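Local coordinates for uncharacterized protein TP-0789 domain-containing protein (Desulfovibrio piger ATCC 29098, PDB 4Z48) that is of unknown function but belongs to the LolA-like family, which includes lipoprotein carriers, so it may bind a lipid or other hydrophobic partner, at residues 193-198 and 205-210. Numbering follows the deposited sequence.
Sequences LFFSRQ and WTVTQM
One face of the Phe195 ring carries the CE methyl of Met210 (selenomethionine), CE lying 4.0 Å from the ring centroid in a CH-pi contact; its SE, oblique to the ring, makes a Met-aromatic contact. CG1 of Val207 sits at the ring edge, in plane. The bent end of Met210 (chi3 90°) brings CE alongside Leu193 as well, 3.6 Å from its CD2. NE2 of Gln198 lies over one face of the Trp205 indole near its CE3-CZ3 rim, the amide turned 23° from the ring plane, with Gln198 CD 3.7 Å from Trp205 CE3; Gln198 OE1 is held by Thr174. The guanidinium of Arg197 has Gln209 CB over one face, offset toward the rim, and Thr208 OG1 at the edge, near the plane. The two segments form part of the antiparallel beta hairpin of strands 189-201 and 204-214. A beta bulge shifts the register by one, from Arg197-Gln209, a hydrogen-bonded pair, to Gln198-Val207, a non-hydrogen-bonded one. Thr208 is the extra residue of the bulge, and its N donates almost straight to Arg197 O (2.9 Å, 169°). With its chain bent at chi3, Arg197 grips Thr208 side-on: NE reaches OG1 at 2.8 Å, and NH2 reaches the carbonyl O from above its plane. Glu199 also bonds Thr208 OG1. Ser196 OG donates to a lone pair of Gln209 OE1 at 2.6 Å; a water donates to the same oxygen, while Gln209 NE2 bonds Asp224.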
loop_
_atom_site.group_PDB
_atom_site.type_symbol
_atom_site.label_atom_id
_atom_site.label_comp_id
_atom_site.label_asym_id
_atom_site.label_seq_id
_atom_site.Cartn_x
_atom_site.Cartn_y
_atom_site.Cartn_z
ATOM N N LEU A 193 8.432 -5.506 6.002
ATOM C CA LEU A 193 7.161 -4.917 6.420
ATOM C C LEU A 193 6.570 -5.715 7.555
ATOM O O LEU A 193 6.622 -6.946 7.537
ATOM C CB LEU A 193 6.165 -4.845 5.268
ATOM C CG LEU A 193 6.467 -3.898 4.092
ATOM C CD1 LEU A 193 7.599 -4.439 3.214
ATOM C CD2 LEU A 193 5.226 -3.751 3.217
ATOM N N PHE A 194 6.046 -4.995 8.559
ATOM C CA PHE A 194 5.380 -5.553 9.725
ATOM C C PHE A 194 4.037 -4.908 9.823
ATOM O O PHE A 194 3.944 -3.693 9.979
ATOM C CB PHE A 194 6.197 -5.321 11.012
ATOM C CG PHE A 194 7.599 -5.882 10.979
ATOM C CD1 PHE A 194 8.655 -5.130 10.465
ATOM C CD2 PHE A 194 7.863 -7.172 11.432
ATOM C CE1 PHE A 194 9.951 -5.639 10.444
ATOM C CE2 PHE A 194 9.164 -7.682 11.408
ATOM C CZ PHE A 194 10.199 -6.911 10.907
ATOM N N PHE A 195 2.989 -5.705 9.705
ATOM C CA PHE A 195 1.612 -5.258 9.796
ATOM C C PHE A 195 1.268 -5.560 11.271
ATOM O O PHE A 195 0.734 -6.610 11.604
ATOM C CB PHE A 195 0.783 -5.995 8.706
ATOM C CG PHE A 195 1.282 -5.827 7.277
ATOM C CD1 PHE A 195 2.320 -6.626 6.779
ATOM C CD2 PHE A 195 0.666 -4.934 6.406
ATOM C CE1 PHE A 195 2.785 -6.482 5.454
ATOM C CE2 PHE A 195 1.114 -4.806 5.074
ATOM C CZ PHE A 195 2.191 -5.561 4.617
ATOM N N SER A 196 1.739 -4.677 12.159
ATOM C CA SER A 196 1.789 -4.825 13.609
ATOM C C SER A 196 0.448 -4.667 14.351
ATOM O O SER A 196 0.393 -4.904 15.572
ATOM C CB SER A 196 2.819 -3.869 14.198
ATOM O OG SER A 196 2.626 -2.525 13.758
ATOM N N ARG A 197 -0.612 -4.264 13.651
ATOM C CA ARG A 197 -1.934 -4.114 14.258
ATOM C C ARG A 197 -3.037 -4.279 13.222
ATOM O O ARG A 197 -2.987 -3.683 12.151
ATOM C CB ARG A 197 -2.095 -2.771 14.995
ATOM C CG ARG A 197 -3.405 -2.701 15.825
ATOM C CD ARG A 197 -3.564 -1.392 16.600
ATOM N NE ARG A 197 -3.459 -0.196 15.741
ATOM C CZ ARG A 197 -3.114 1.013 16.178
ATOM N NH1 ARG A 197 -2.722 1.184 17.432
ATOM N NH2 ARG A 197 -3.088 2.050 15.340
ATOM N N GLN A 198 -4.042 -5.101 13.569
ATOM C CA GLN A 198 -5.218 -5.311 12.763
ATOM C C GLN A 198 -6.434 -5.057 13.626
ATOM O O GLN A 198 -6.430 -5.341 14.829
ATOM C CB GLN A 198 -5.237 -6.723 12.087
ATOM C CG GLN A 198 -5.167 -7.908 13.058
ATOM C CD GLN A 198 -5.762 -9.175 12.467
ATOM O OE1 GLN A 198 -5.836 -9.358 11.234
ATOM N NE2 GLN A 198 -6.117 -10.113 13.329
ATOM N N TRP A 205 -11.774 -6.527 8.582
ATOM C CA TRP A 205 -10.452 -6.651 9.190
ATOM C C TRP A 205 -9.483 -5.772 8.374
ATOM O O TRP A 205 -9.408 -5.915 7.150
ATOM C CB TRP A 205 -10.029 -8.128 9.229
ATOM C CG TRP A 205 -10.579 -8.847 10.427
ATOM C CD1 TRP A 205 -11.567 -9.785 10.439
ATOM C CD2 TRP A 205 -10.205 -8.637 11.798
ATOM N NE1 TRP A 205 -11.834 -10.173 11.730
ATOM C CE2 TRP A 205 -10.994 -9.503 12.583
ATOM C CE3 TRP A 205 -9.245 -7.830 12.435
ATOM C CZ2 TRP A 205 -10.855 -9.588 13.975
ATOM C CZ3 TRP A 205 -9.128 -7.887 13.815
ATOM C CH2 TRP A 205 -9.943 -8.742 14.575
ATOM N N THR A 206 -8.884 -4.758 9.052
ATOM C CA THR A 206 -8.038 -3.737 8.430
ATOM C C THR A 206 -6.711 -3.606 9.169
ATOM O O THR A 206 -6.695 -3.614 10.403
ATOM C CB THR A 206 -8.808 -2.384 8.480
ATOM O OG1 THR A 206 -10.120 -2.550 7.952
ATOM C CG2 THR A 206 -8.088 -1.237 7.712
ATOM N N VAL A 207 -5.612 -3.431 8.420
ATOM C CA VAL A 207 -4.287 -3.147 9.004
ATOM C C VAL A 207 -4.357 -1.707 9.450
ATOM O O VAL A 207 -4.765 -0.857 8.649
ATOM C CB VAL A 207 -3.103 -3.424 8.014
ATOM C CG1 VAL A 207 -1.801 -2.804 8.524
ATOM C CG2 VAL A 207 -2.920 -4.943 7.776
ATOM N N THR A 208 -3.981 -1.406 10.717
ATOM C CA THR A 208 -4.057 -0.032 11.211
ATOM C C THR A 208 -2.750 0.411 11.815
ATOM O O THR A 208 -2.669 1.503 12.363
ATOM C CB THR A 208 -5.216 0.153 12.237
ATOM O OG1 THR A 208 -4.973 -0.623 13.403
ATOM C CG2 THR A 208 -6.585 -0.136 11.661
ATOM N N GLN A 209 -1.706 -0.411 11.690
ATOM C CA GLN A 209 -0.385 -0.010 12.133
ATOM C C GLN A 209 0.633 -0.807 11.323
ATOM O O GLN A 209 0.426 -1.987 11.046
ATOM C CB GLN A 209 -0.203 -0.176 13.640
ATOM C CG GLN A 209 1.124 0.401 14.144
ATOM C CD GLN A 209 1.382 -0.019 15.567
ATOM O OE1 GLN A 209 1.778 -1.162 15.840
ATOM N NE2 GLN A 209 1.219 0.907 16.502
HETATM N N MSE A 210 1.691 -0.133 10.900
HETATM C CA MSE A 210 2.738 -0.741 10.098
HETATM C C MSE A 210 4.117 -0.243 10.462
HETATM O O MSE A 210 4.297 0.944 10.740
HETATM C CB MSE A 210 2.499 -0.387 8.640
HETATM C CG MSE A 210 1.564 -1.291 7.891
HETATM SE SE MSE A 210 1.914 -0.797 6.056
HETATM C CE MSE A 210 3.328 -2.050 5.721
HETATM O O HOH W 1 0.752 -2.517 17.937
#